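Local coordinates for protein TRAP dicarboxylate transporter-DctP subunit (Rhodobacter sphaeroides, PDB 4PE3) that probably captures a small solute in the periplasm and hands it to a TRAP membrane transporter, and is seen here in its open, ligand-free form, at residues R102-G107 with G321-A326; E178-N183 with G314-V319; E79-I84 with S97-R102; I109-G114 with F237-L242. One frame throughout, in Å; residues are numbered along the deposited sequence. Where two conformers were deposited one is given.

Contact 1 (R102-G107 with G321-A326); sequences RDPAFG and GQSEMA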
loop_
_atom_site.group_PDB
_atom_site.type_symbol
_atom_site.label_atom_id
_atom_site.label_comp_id
_atom_site.label_asym_id
_atom_site.label_seq_id
_atom_site.Cartn_x
_atom_site.Cartn_y
_atom_site.Cartn_z
ATOM N N ARG A 102 -15.520 -8.635 -0.792
ATOM C CA ARG A 102 -15.944 -9.289 -2.031
ATOM C C ARG A 102 -15.227 -10.602 -2.250
ATOM O O ARG A 102 -15.820 -11.552 -2.751
ATOM C CB ARG A 102 -15.689 -8.390 -3.243
ATOM C CG ARG A 102 -16.396 -7.056 -3.168
ATOM C CD ARG A 102 -16.249 -6.279 -4.465
ATOM N NE ARG A 102 -16.916 -4.986 -4.359
ATOM C CZ ARG A 102 -17.470 -4.325 -5.369
ATOM N NH1 ARG A 102 -17.449 -4.821 -6.600
ATOM N NH2 ARG A 102 -18.048 -3.153 -5.139
ATOM N N ASP A 103 -13.941 -10.615 -1.928
ATOM C CA ASP A 103 -13.102 -11.794 -2.088
ATOM C C ASP A 103 -11.838 -11.580 -1.283
ATOM O O ASP A 103 -11.228 -10.512 -1.372
ATOM C CB ASP A 103 -12.736 -12.008 -3.556
ATOM C CG ASP A 103 -12.151 -13.384 -3.814
ATOM O OD1 ASP A 103 -11.062 -13.706 -3.294
ATOM O OD2 ASP A 103 -12.772 -14.164 -4.564
ATOM N N PRO A 104 -11.432 -12.578 -0.479
ATOM C CA PRO A 104 -10.216 -12.335 0.318
ATOM C C PRO A 104 -8.981 -12.020 -0.530
ATOM O O PRO A 104 -8.000 -11.476 -0.018
ATOM C CB PRO A 104 -10.008 -13.635 1.098
ATOM C CG PRO A 104 -11.209 -14.504 0.826
ATOM C CD PRO A 104 -11.983 -13.933 -0.316
ATOM N N ALA A 105 -9.005 -12.367 -1.811
ATOM C CA ALA A 105 -7.901 -12.031 -2.703
ATOM C C ALA A 105 -7.615 -10.536 -2.709
ATOM O O ALA A 105 -6.478 -10.110 -2.889
ATOM C CB ALA A 105 -8.200 -12.499 -4.119
ATOM N N PHE A 106 -8.665 -9.730 -2.566
ATOM C CA PHE A 106 -8.496 -8.286 -2.589
ATOM C C PHE A 106 -7.615 -7.829 -1.435
ATOM O O PHE A 106 -6.744 -6.977 -1.625
ATOM C CB PHE A 106 -9.858 -7.571 -2.559
ATOM C CG PHE A 106 -10.596 -7.583 -3.881
ATOM C CD1 PHE A 106 -10.187 -6.768 -4.925
ATOM C CD2 PHE A 106 -11.690 -8.415 -4.079
ATOM C CE1 PHE A 106 -10.855 -6.777 -6.139
ATOM C CE2 PHE A 106 -12.362 -8.423 -5.284
ATOM C CZ PHE A 106 -11.944 -7.588 -6.309
ATOM N N GLY A 107 -7.855 -8.381 -0.250
ATOM C CA GLY A 107 -7.074 -8.020 0.928
ATOM C C GLY A 107 -5.628 -8.446 0.775
ATOM O O GLY A 107 -4.686 -7.715 1.129
ATOM N N GLY A 321 -6.112 -20.222 1.000
ATOM C CA GLY A 321 -7.067 -21.323 1.043
ATOM C C GLY A 321 -8.523 -20.872 1.107
ATOM O O GLY A 321 -9.424 -21.713 1.015
ATOM N N GLN A 322 -8.762 -19.566 1.242
ATOM C CA GLN A 322 -10.110 -19.045 1.466
ATOM C C GLN A 322 -10.884 -18.776 0.168
ATOM O O GLN A 322 -12.100 -18.607 0.204
ATOM C CB GLN A 322 -10.066 -17.775 2.318
ATOM C CG GLN A 322 -9.448 -17.990 3.702
ATOM C CD GLN A 322 -9.414 -16.730 4.539
ATOM O OE1 GLN A 322 -9.764 -15.653 4.069
ATOM N NE2 GLN A 322 -8.977 -16.859 5.786
ATOM N N SER A 323 -10.189 -18.717 -0.966
ATOM C CA SER A 323 -10.865 -18.537 -2.259
ATOM C C SER A 323 -9.947 -18.889 -3.411
ATOM O O SER A 323 -8.730 -18.883 -3.270
ATOM C CB SER A 323 -11.337 -17.089 -2.455
ATOM O OG SER A 323 -10.280 -16.270 -2.958
ATOM N N GLU A 324 -10.533 -19.199 -4.564
ATOM C CA GLU A 324 -9.734 -19.542 -5.723
ATOM C C GLU A 324 -8.824 -18.394 -6.126
ATOM O O GLU A 324 -7.644 -18.608 -6.412
ATOM C CB GLU A 324 -10.631 -19.910 -6.897
ATOM C CG GLU A 324 -9.883 -20.603 -8.012
ATOM C CD GLU A 324 -10.817 -21.280 -8.984
ATOM O OE1 GLU A 324 -11.266 -20.613 -9.941
ATOM O OE2 GLU A 324 -11.123 -22.462 -8.775
HETATM N N MSE A 325 -9.358 -17.180 -6.158
HETATM C CA MSE A 325 -8.552 -16.037 -6.553
HETATM C C MSE A 325 -7.458 -15.726 -5.528
HETATM O O MSE A 325 -6.371 -15.268 -5.888
HETATM C CB MSE A 325 -9.423 -14.798 -6.772
HETATM C CG MSE A 325 -10.127 -14.743 -8.101
HETATM SE SE MSE A 325 -8.907 -15.023 -9.589
HETATM C CE MSE A 325 -7.808 -13.492 -9.460
ATOM N N ALA A 326 -7.725 -15.969 -4.252
ATOM C CA ALA A 326 -6.688 -15.731 -3.250
ATOM C C ALA A 326 -5.517 -16.683 -3.464
ATOM O O ALA A 326 -4.355 -16.283 -3.349
ATOM C CB ALA A 326 -7.245 -15.864 -1.838
HETATM O O HOH W 1 -12.236 -16.525 -5.892
#
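The first torsions of Asp103 and Ser323 bring carboxylate and hydroxyl together: CG of Asp103 lies anti to its N (chi1 -166°), while OG of Ser323 sits between its N and carbonyl carbon (chi1 84°). The hydroxyl donates to the carboxylate, Ser323 OG to Asp103 OD1, over 2.7 Å, arriving on the syn side and 18° out of the carboxylate plane. Both residues are N-caps. Asp103 OD1 also takes the N-H of Ala105 at 2.9 Å on its anti lone pair, and Ser323 OG takes that of Ala326 at 2.9 Å. Two helix starts are thus wired cap to cap, and two donors on OD1 and a water on OD2 fix the rotation of the carboxylate. That water, 2.8 Å from Asp103 OD2, in turn accepts from Met325 N. Beneath the polar row the methyl of Ala105 packs on the selenomethionine at 325, Ala105 CB to Met325 CB being 3.7 Å. Pro104 and Gln322 cover one flank, with Pro104 CB 3.6 Å from Gln322 OE1. The contact ties the start of helix 104-110 to that of helix 324-339; helix 131-139 lies alongside, touching Phe106 and Met325 through Leu138.

Contact 2 (E178-N183 with G314-V319); sequences EGLIAN and GEWEKV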
loop_
_atom_site.group_PDB
_atom_site.type_symbol
_atom_site.label_atom_id
_atom_site.label_comp_id
_atom_site.label_asym_id
_atom_site.label_seq_id
_atom_site.Cartn_x
_atom_site.Cartn_y
_atom_site.Cartn_z
ATOM N N GLU A 178 -6.110 -5.321 13.263
ATOM C CA GLU A 178 -6.822 -6.582 13.125
ATOM C C GLU A 178 -6.601 -7.202 11.756
ATOM O O GLU A 178 -6.560 -6.491 10.760
ATOM C CB GLU A 178 -8.319 -6.262 13.207
ATOM C CG GLU A 178 -9.144 -7.170 14.021
ATOM C CD GLU A 178 -10.430 -6.487 14.433
ATOM O OE1 GLU A 178 -11.442 -6.590 13.723
ATOM O OE2 GLU A 178 -10.402 -5.818 15.458
ATOM N N GLY A 179 -6.515 -8.532 11.704
ATOM C CA GLY A 179 -6.367 -9.226 10.440
ATOM C C GLY A 179 -4.943 -9.656 10.134
ATOM O O GLY A 179 -4.193 -10.071 11.011
ATOM N N LEU A 180 -4.567 -9.551 8.872
ATOM C CA LEU A 180 -3.314 -10.134 8.422
ATOM C C LEU A 180 -2.108 -9.508 9.120
ATOM O O LEU A 180 -1.157 -10.217 9.438
ATOM C CB LEU A 180 -3.200 -10.028 6.903
ATOM C CG LEU A 180 -1.983 -10.697 6.268
ATOM C CD1 LEU A 180 -1.930 -12.202 6.555
ATOM C CD2 LEU A 180 -2.020 -10.423 4.765
ATOM N N ILE A 181 -2.117 -8.211 9.391
ATOM C CA ILE A 181 -0.974 -7.618 10.099
ATOM C C ILE A 181 -0.798 -8.248 11.478
ATOM O O ILE A 181 0.290 -8.725 11.810
ATOM C CB ILE A 181 -1.068 -6.084 10.207
ATOM C CG1 ILE A 181 -0.968 -5.484 8.812
ATOM C CG2 ILE A 181 0.044 -5.540 11.086
ATOM C CD1 ILE A 181 -1.349 -4.006 8.745
ATOM N N ALA A 182 -1.840 -8.253 12.304
ATOM C CA ALA A 182 -1.743 -8.895 13.607
ATOM C C ALA A 182 -1.357 -10.373 13.481
ATOM O O ALA A 182 -0.548 -10.868 14.287
ATOM C CB ALA A 182 -3.047 -8.762 14.378
ATOM N N ASN A 183 -1.935 -11.078 12.504
ATOM C CA ASN A 183 -1.698 -12.505 12.382
ATOM C C ASN A 183 -0.255 -12.808 12.009
ATOM O O ASN A 183 0.311 -13.784 12.511
ATOM C CB ASN A 183 -2.677 -13.129 11.393
ATOM C CG ASN A 183 -4.099 -13.121 11.915
ATOM O OD1 ASN A 183 -4.328 -13.000 13.118
ATOM N ND2 ASN A 183 -5.068 -13.244 11.011
ATOM N N GLY A 314 3.446 -18.107 5.633
ATOM C CA GLY A 314 2.564 -19.046 6.299
ATOM C C GLY A 314 1.175 -18.465 6.523
ATOM O O GLY A 314 0.165 -19.163 6.449
ATOM N N GLU A 315 1.115 -17.167 6.787
ATOM C CA GLU A 315 -0.167 -16.489 6.940
ATOM C C GLU A 315 -0.811 -16.194 5.589
ATOM O O GLU A 315 -2.024 -16.317 5.463
ATOM C CB GLU A 315 -0.044 -15.229 7.803
ATOM C CG GLU A 315 0.349 -15.563 9.235
ATOM C CD GLU A 315 -0.661 -16.459 9.934
ATOM O OE1 GLU A 315 -1.869 -16.114 9.925
ATOM O OE2 GLU A 315 -0.245 -17.479 10.528
ATOM N N TRP A 316 -0.021 -15.809 4.587
ATOM C CA TRP A 316 -0.590 -15.640 3.239
ATOM C C TRP A 316 -1.257 -16.940 2.786
ATOM O O TRP A 316 -2.312 -16.897 2.144
ATOM C CB TRP A 316 0.462 -15.250 2.197
ATOM C CG TRP A 316 1.315 -14.052 2.485
ATOM C CD1 TRP A 316 1.077 -13.017 3.363
ATOM C CD2 TRP A 316 2.594 -13.797 1.905
ATOM N NE1 TRP A 316 2.117 -12.140 3.329
ATOM C CE2 TRP A 316 3.072 -12.594 2.456
ATOM C CE3 TRP A 316 3.386 -14.475 0.972
ATOM C CZ2 TRP A 316 4.308 -12.058 2.109
ATOM C CZ3 TRP A 316 4.608 -13.952 0.633
ATOM C CH2 TRP A 316 5.063 -12.746 1.202
ATOM N N GLU A 317 -0.643 -18.081 3.103
ATOM C CA GLU A 317 -1.142 -19.369 2.633
ATOM C C GLU A 317 -2.493 -19.681 3.254
ATOM O O GLU A 317 -3.337 -20.298 2.620
ATOM C CB GLU A 317 -0.145 -20.493 2.944
ATOM C CG GLU A 317 -0.638 -21.873 2.490
ATOM C CD GLU A 317 0.447 -22.932 2.512
ATOM O OE1 GLU A 317 1.379 -22.823 3.334
ATOM O OE2 GLU A 317 0.354 -23.877 1.701
ATOM N N LYS A 318 -2.714 -19.256 4.491
ATOM C CA LYS A 318 -4.025 -19.453 5.106
ATOM C C LYS A 318 -5.071 -18.659 4.356
ATOM O O LYS A 318 -6.189 -19.126 4.143
ATOM C CB LYS A 318 -4.013 -19.037 6.575
ATOM C CG LYS A 318 -3.136 -19.931 7.413
ATOM C CD LYS A 318 -2.985 -19.407 8.828
ATOM C CE LYS A 318 -1.991 -20.231 9.618
ATOM N NZ LYS A 318 -1.904 -19.728 11.013
ATOM N N VAL A 319 -4.715 -17.451 3.945
ATOM C CA VAL A 319 -5.648 -16.623 3.206
ATOM C C VAL A 319 -5.878 -17.238 1.825
ATOM O O VAL A 319 -6.994 -17.207 1.316
ATOM C CB VAL A 319 -5.133 -15.179 3.083
ATOM C CG1 VAL A 319 -6.078 -14.344 2.218
ATOM C CG2 VAL A 319 -4.968 -14.559 4.477
#
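Glu315 leads off, a buried residue on helix 302-320, which packs side-on against the first turn of helix 180-187. Its CB meets the methyl CD1 of Leu180 at 3.8 Å, the two side chains running antiparallel past one another. CG, anti to the carbonyl carbon (chi1 -65°), lies against Asn183 O, and the bend at chi2 (-60°) turns the carboxylate so that OE1 comes 3.4 Å from Asn183 CB. Trp316 starts off away from the other helix, but its indole swings back: CD1 of the ring lies 4.3 Å from Leu180 CD2, an oblique approach. The indole NE1 is spent on Val113 O, while the ring rests on Tyr330, Leu333 and Leu337 of helix 324-339. Lys318 sends NZ back to Glu315 OE2 at 2.8 Å, a salt bridge within the helix that meets the carboxylate on its syn side, 22° out of plane. Val319 finishes the line with CG2 at 4.4 Å from Leu180 CD1, and goes on to pack against Pro104 and Leu108. Across the two segments the joint is van der Waals: Leu180 fits its two methyls among Glu315, Trp316 and Val319. The acid's charge is probably balanced by Lys318 on its own helix, which would be expected to keep Glu315 ionised despite its burial.

Contact 3 (E79-I84 with S97-R102); sequences ETPDAI and SYFAGR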
loop_
_atom_site.group_PDB
_atom_site.type_symbol
_atom_site.label_atom_id
_atom_site.label_comp_id
_atom_site.label_asym_id
_atom_site.label_seq_id
_atom_site.Cartn_x
_atom_site.Cartn_y
_atom_site.Cartn_z
ATOM N N GLU A 79 -18.314 1.585 -2.591
ATOM C CA GLU A 79 -19.248 1.326 -3.682
ATOM C C GLU A 79 -18.804 1.971 -4.982
ATOM O O GLU A 79 -19.562 2.024 -5.941
ATOM C CB GLU A 79 -20.646 1.812 -3.311
ATOM C CG GLU A 79 -21.227 1.145 -2.070
ATOM C CD GLU A 79 -20.961 -0.351 -2.010
ATOM O OE1 GLU A 79 -21.184 -1.046 -3.025
ATOM O OE2 GLU A 79 -20.525 -0.832 -0.939
ATOM N N THR A 80 -17.570 2.458 -5.032
ATOM C CA THR A 80 -17.099 3.034 -6.276
ATOM C C THR A 80 -17.128 2.031 -7.445
ATOM O O THR A 80 -17.423 2.439 -8.560
ATOM C CB THR A 80 -15.742 3.732 -6.154
ATOM O OG1 THR A 80 -14.793 2.880 -5.499
ATOM C CG2 THR A 80 -15.859 5.029 -5.355
ATOM N N PRO A 81 -16.846 0.723 -7.204
ATOM C CA PRO A 81 -16.905 -0.168 -8.376
ATOM C C PRO A 81 -18.285 -0.199 -9.008
ATOM O O PRO A 81 -18.410 -0.133 -10.229
ATOM C CB PRO A 81 -16.515 -1.549 -7.805
ATOM C CG PRO A 81 -15.700 -1.238 -6.577
ATOM C CD PRO A 81 -16.349 0.018 -6.006
ATOM N N ASP A 82 -19.312 -0.309 -8.182
ATOM C CA ASP A 82 -20.685 -0.283 -8.653
ATOM C C ASP A 82 -20.981 1.002 -9.451
ATOM O O ASP A 82 -21.576 0.976 -10.546
ATOM C CB ASP A 82 -21.618 -0.403 -7.441
ATOM C CG ASP A 82 -21.457 -1.742 -6.707
ATOM O OD1 ASP A 82 -21.145 -2.747 -7.377
ATOM O OD2 ASP A 82 -21.637 -1.804 -5.467
ATOM N N ALA A 83 -20.565 2.135 -8.895
ATOM C CA ALA A 83 -20.859 3.432 -9.492
ATOM C C ALA A 83 -20.178 3.574 -10.847
ATOM O O ALA A 83 -20.724 4.186 -11.769
ATOM C CB ALA A 83 -20.416 4.543 -8.565
ATOM N N ILE A 84 -18.982 3.021 -10.954
ATOM C CA ILE A 84 -18.210 3.051 -12.189
ATOM C C ILE A 84 -18.912 2.256 -13.284
ATOM O O ILE A 84 -19.113 2.744 -14.390
ATOM C CB ILE A 84 -16.786 2.506 -11.964
ATOM C CG1 ILE A 84 -15.967 3.529 -11.174
ATOM C CG2 ILE A 84 -16.091 2.233 -13.295
ATOM C CD1 ILE A 84 -14.755 2.917 -10.486
ATOM N N SER A 97 -7.840 -2.661 -0.621
ATOM C CA SER A 97 -8.215 -3.431 0.552
ATOM C C SER A 97 -9.669 -3.196 0.970
ATOM O O SER A 97 -10.245 -4.028 1.672
ATOM C CB SER A 97 -7.284 -3.123 1.721
ATOM O OG SER A 97 -7.598 -1.883 2.292
ATOM N N TYR A 98 -10.259 -2.093 0.523
ATOM C CA TYR A 98 -11.659 -1.815 0.826
ATOM C C TYR A 98 -12.599 -2.902 0.326
ATOM O O TYR A 98 -13.737 -3.022 0.790
ATOM C CB TYR A 98 -12.077 -0.498 0.186
ATOM C CG TYR A 98 -11.500 0.759 0.809
ATOM C CD1 TYR A 98 -11.007 0.775 2.108
ATOM C CD2 TYR A 98 -11.458 1.936 0.085
ATOM C CE1 TYR A 98 -10.494 1.950 2.667
ATOM C CE2 TYR A 98 -10.956 3.098 0.631
ATOM C CZ TYR A 98 -10.471 3.093 1.914
ATOM O OH TYR A 98 -9.977 4.267 2.442
ATOM N N PHE A 99 -12.118 -3.726 -0.600
ATOM C CA PHE A 99 -12.996 -4.688 -1.259
ATOM C C PHE A 99 -12.747 -6.118 -0.802
ATOM O O PHE A 99 -13.223 -7.068 -1.435
ATOM C CB PHE A 99 -12.868 -4.502 -2.776
ATOM C CG PHE A 99 -13.002 -3.059 -3.200
ATOM C CD1 PHE A 99 -14.185 -2.375 -2.973
ATOM C CD2 PHE A 99 -11.958 -2.385 -3.811
ATOM C CE1 PHE A 99 -14.311 -1.034 -3.322
ATOM C CE2 PHE A 99 -12.083 -1.043 -4.164
ATOM C CZ PHE A 99 -13.272 -0.377 -3.931
ATOM N N ALA A 100 -12.021 -6.275 0.305
ATOM C CA ALA A 100 -11.739 -7.603 0.842
ATOM C C ALA A 100 -12.994 -8.406 1.153
ATOM O O ALA A 100 -12.969 -9.641 1.132
ATOM C CB ALA A 100 -10.869 -7.484 2.095
ATOM N N GLY A 101 -14.095 -7.723 1.422
ATOM C CA GLY A 101 -15.375 -8.383 1.624
ATOM C C GLY A 101 -15.883 -9.118 0.390
ATOM O O GLY A 101 -16.607 -10.114 0.502
ATOM N N ARG A 102 -15.520 -8.635 -0.792
ATOM C CA ARG A 102 -15.944 -9.289 -2.031
ATOM C C ARG A 102 -15.227 -10.602 -2.250
ATOM O O ARG A 102 -15.820 -11.552 -2.751
ATOM C CB ARG A 102 -15.689 -8.390 -3.243
ATOM C CG ARG A 102 -16.396 -7.056 -3.168
ATOM C CD ARG A 102 -16.249 -6.279 -4.465
ATOM N NE ARG A 102 -16.916 -4.986 -4.359
ATOM C CZ ARG A 102 -17.470 -4.325 -5.369
ATOM N NH1 ARG A 102 -17.449 -4.821 -6.600
ATOM N NH2 ARG A 102 -18.048 -3.153 -5.139
#
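The guanidinium nitrogen NH2 of Arg102 forms a long salt bridge with Asp82 OD1 at 3.8 Å, the carboxylate and guanidinium planes lying 25° apart. The setting is a beta-alpha-beta crossover: helix 80-86 carries the chain from strand 65-69 to strand 91-95, parallel strands with strand 32-37 between them, and the loop after strand 91-95 returns to touch the helix. Pro81 sits in the angle between two flat groups, each turning a face to its CG. Pro81 CG is 3.4 Å from Arg102 NH2, and on the other group Pro81 CD comes 3.5 Å from Phe99 CE1. Arg102 gets there with an extended chain from CG to NE (chi2 -173°, chi3 -179°), which carries its charged end past the ring of Phe99 to the start of the helix; it also makes a cation-pi contact with Tyr142. Phe99 packs further on Thr94 and Phe106. Proline packing on a ring and on a guanidinium face makes most of the contact, and the long ion pair adds to it. Thr80 crosses Phe99 at about a right angle: its OG1, hydrogen-bonded to His92 ND1, sits at the ring edge, near the ring plane and 3.9 Å from Phe99 CZ.

Contact 4 (I109-G114 with F237-L242); sequences IANPVG and FHSLPL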
loop_
_atom_site.group_PDB
_atom_site.type_symbol
_atom_site.label_atom_id
_atom_site.label_comp_id
_atom_site.label_asym_id
_atom_site.label_seq_id
_atom_site.Cartn_x
_atom_site.Cartn_y
_atom_site.Cartn_z
ATOM N N ILE A 109 -3.797 -9.195 -2.095
ATOM C CA ILE A 109 -3.020 -8.475 -3.092
ATOM C C ILE A 109 -2.801 -7.004 -2.678
ATOM O O ILE A 109 -1.781 -6.401 -3.016
ATOM C CB ILE A 109 -3.674 -8.525 -4.499
ATOM C CG1 ILE A 109 -2.632 -8.182 -5.548
ATOM C CG2 ILE A 109 -4.924 -7.603 -4.597
ATOM C CD1 ILE A 109 -3.125 -8.403 -6.974
ATOM N N ALA A 110 -3.738 -6.439 -1.920
ATOM C CA ALA A 110 -3.668 -5.023 -1.580
ATOM C C ALA A 110 -2.550 -4.749 -0.590
ATOM O O ALA A 110 -1.925 -3.682 -0.591
ATOM C CB ALA A 110 -4.978 -4.550 -1.009
ATOM N N ASN A 111 -2.276 -5.704 0.284
ATOM C CA ASN A 111 -1.195 -5.529 1.263
ATOM C C ASN A 111 -0.748 -6.877 1.784
ATOM O O ASN A 111 -1.175 -7.311 2.864
ATOM C CB ASN A 111 -1.652 -4.620 2.402
ATOM C CG ASN A 111 -0.496 -3.975 3.146
ATOM O OD1 ASN A 111 0.665 -4.224 2.884
ATOM N ND2 ASN A 111 -0.835 -3.107 4.100
ATOM N N PRO A 112 0.057 -7.574 0.988
ATOM C CA PRO A 112 0.555 -8.878 1.424
ATOM C C PRO A 112 1.667 -8.644 2.431
ATOM O O PRO A 112 2.818 -8.394 2.074
ATOM C CB PRO A 112 1.073 -9.504 0.139
ATOM C CG PRO A 112 1.445 -8.328 -0.725
ATOM C CD PRO A 112 0.504 -7.225 -0.370
ATOM N N VAL A 113 1.249 -8.608 3.685
ATOM C CA VAL A 113 2.079 -8.144 4.785
ATOM C C VAL A 113 3.428 -8.835 4.748
ATOM O O VAL A 113 3.509 -10.060 4.711
ATOM C CB VAL A 113 1.350 -8.414 6.112
ATOM C CG1 VAL A 113 2.248 -8.105 7.291
ATOM C CG2 VAL A 113 0.057 -7.612 6.194
ATOM N N GLY A 114 4.486 -8.044 4.705
ATOM C CA GLY A 114 5.844 -8.543 4.764
ATOM C C GLY A 114 6.533 -8.773 3.423
ATOM O O GLY A 114 7.728 -9.042 3.349
ATOM N N PHE A 237 9.101 -3.049 7.016
ATOM C CA PHE A 237 9.163 -4.431 6.550
ATOM C C PHE A 237 7.803 -5.105 6.489
ATOM O O PHE A 237 7.746 -6.321 6.295
ATOM C CB PHE A 237 10.103 -5.266 7.444
ATOM C CG PHE A 237 9.745 -5.224 8.894
ATOM C CD1 PHE A 237 8.775 -6.055 9.395
ATOM C CD2 PHE A 237 10.361 -4.321 9.754
ATOM C CE1 PHE A 237 8.418 -6.015 10.718
ATOM C CE2 PHE A 237 9.990 -4.251 11.076
ATOM C CZ PHE A 237 9.010 -5.090 11.562
ATOM N N HIS A 238 6.698 -4.368 6.622
ATOM C CA HIS A 238 5.437 -5.076 6.737
ATOM C C HIS A 238 4.192 -4.513 6.072
ATOM O O HIS A 238 3.289 -5.292 5.785
ATOM C CB HIS A 238 5.135 -5.406 8.192
ATOM C CG HIS A 238 4.364 -4.345 8.891
ATOM N ND1 HIS A 238 4.944 -3.196 9.383
ATOM C CD2 HIS A 238 3.041 -4.245 9.151
ATOM C CE1 HIS A 238 4.006 -2.428 9.907
ATOM N NE2 HIS A 238 2.844 -3.049 9.792
ATOM N N SER A 239 4.090 -3.208 5.814
ATOM C CA SER A 239 2.847 -2.642 5.314
ATOM C C SER A 239 3.087 -1.661 4.169
ATOM O O SER A 239 3.747 -0.633 4.353
ATOM C CB SER A 239 2.089 -1.941 6.424
ATOM O OG SER A 239 0.877 -1.435 5.862
ATOM N N LEU A 240 2.564 -1.971 2.989
ATOM C CA LEU A 240 2.744 -1.151 1.813
ATOM C C LEU A 240 1.436 -1.233 1.019
ATOM O O LEU A 240 1.288 -2.100 0.149
ATOM C CB LEU A 240 3.940 -1.651 0.994
ATOM C CG LEU A 240 4.565 -0.673 -0.004
ATOM C CD1 LEU A 240 5.945 -1.174 -0.476
ATOM C CD2 LEU A 240 3.648 -0.468 -1.179
ATOM N N PRO A 241 0.461 -0.372 1.333
ATOM C CA PRO A 241 -0.862 -0.511 0.717
ATOM C C PRO A 241 -0.900 -0.204 -0.783
ATOM O O PRO A 241 -0.245 0.709 -1.268
ATOM C CB PRO A 241 -1.723 0.494 1.482
ATOM C CG PRO A 241 -0.976 0.773 2.748
ATOM C CD PRO A 241 0.468 0.600 2.438
ATOM N N LEU A 242 -1.691 -0.986 -1.511
ATOM C CA LEU A 242 -1.895 -0.815 -2.949
ATOM C C LEU A 242 -3.087 0.097 -3.185
ATOM O O LEU A 242 -4.181 -0.169 -2.698
ATOM C CB LEU A 242 -2.144 -2.178 -3.609
ATOM C CG LEU A 242 -2.101 -2.299 -5.122
ATOM C CD1 LEU A 242 -1.909 -3.735 -5.576
ATOM C CD2 LEU A 242 -3.391 -1.772 -5.696
HETATM O O HOH W 2 0.837 -3.969 -1.684
HETATM O O HOH W 3 9.942 -8.145 4.922
#
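The ring of His238 has CG1 of Val113 at its edge, near the ring plane, and CB of Ser239 over one face, 3.6 Å above it. Val113 and His238 lie side by side. The second flat group, the amide of Asn111, works with both of its ends. CG of Asn111 is anti to the backbone N (chi1 -158°), which turns the amide toward Ser239 and Leu240. ND2 donates to Ser239 OG at 3.0 Å, the hydroxyl lying within 2° of the amide plane, while OD1 accepts the N-H of Leu240 at 2.9 Å with the donor tilted 34° from the carbonyl plane. Bonds at both polar atoms fix the rotation of the amide. Backbone bonds flank it: Leu242 N to Ala110 O at 2.9 Å and, longer, Gly114 N to His238 O at 3.2 Å. A bridging water donates to Ala110 O and to Leu240 O, and Gly114 CA makes a CA-H...O contact of 3.3 Å with Phe237 O. The zinc site is close: His238 NE2 bonds Asp213 OD2 and Ser239 shares backbone hydrogen bonds with Glu155, so His238 and Ser239 probably serve as second-shell residues for these two zinc ligands. The contact fastens the end of helix 104-110 to the loop that leads into strand 243-248, with helix 180-187 packed on Val113 and His238 and helix 324-339 on Ile109 and Pro112.

In the fold
Contact 3 closes first along the chain; contact 1 then opens, sharing Arg102 with it, and has contacts 2 and 4 nested inside its loop, where those two interleave. Helix 104-110 organises the set: contact 1 holds its start and contact 4 its end, their centres about 15 Å apart. Contact 2 touches both: Val319 packs on Ala326 and Pro104 of contact 1, and Trp316 NE1 probably bonds Val113 O of contact 4. Helix 302-320 is followed, after a short turn, by helix 324-339. Contact 3 stays beside the five-stranded sheet, contacts 1 and 2 bring in the C-terminal helices, and contact 4 lies near the chain's centre, consistent with the two-domain build of TRAP solute-binding proteins.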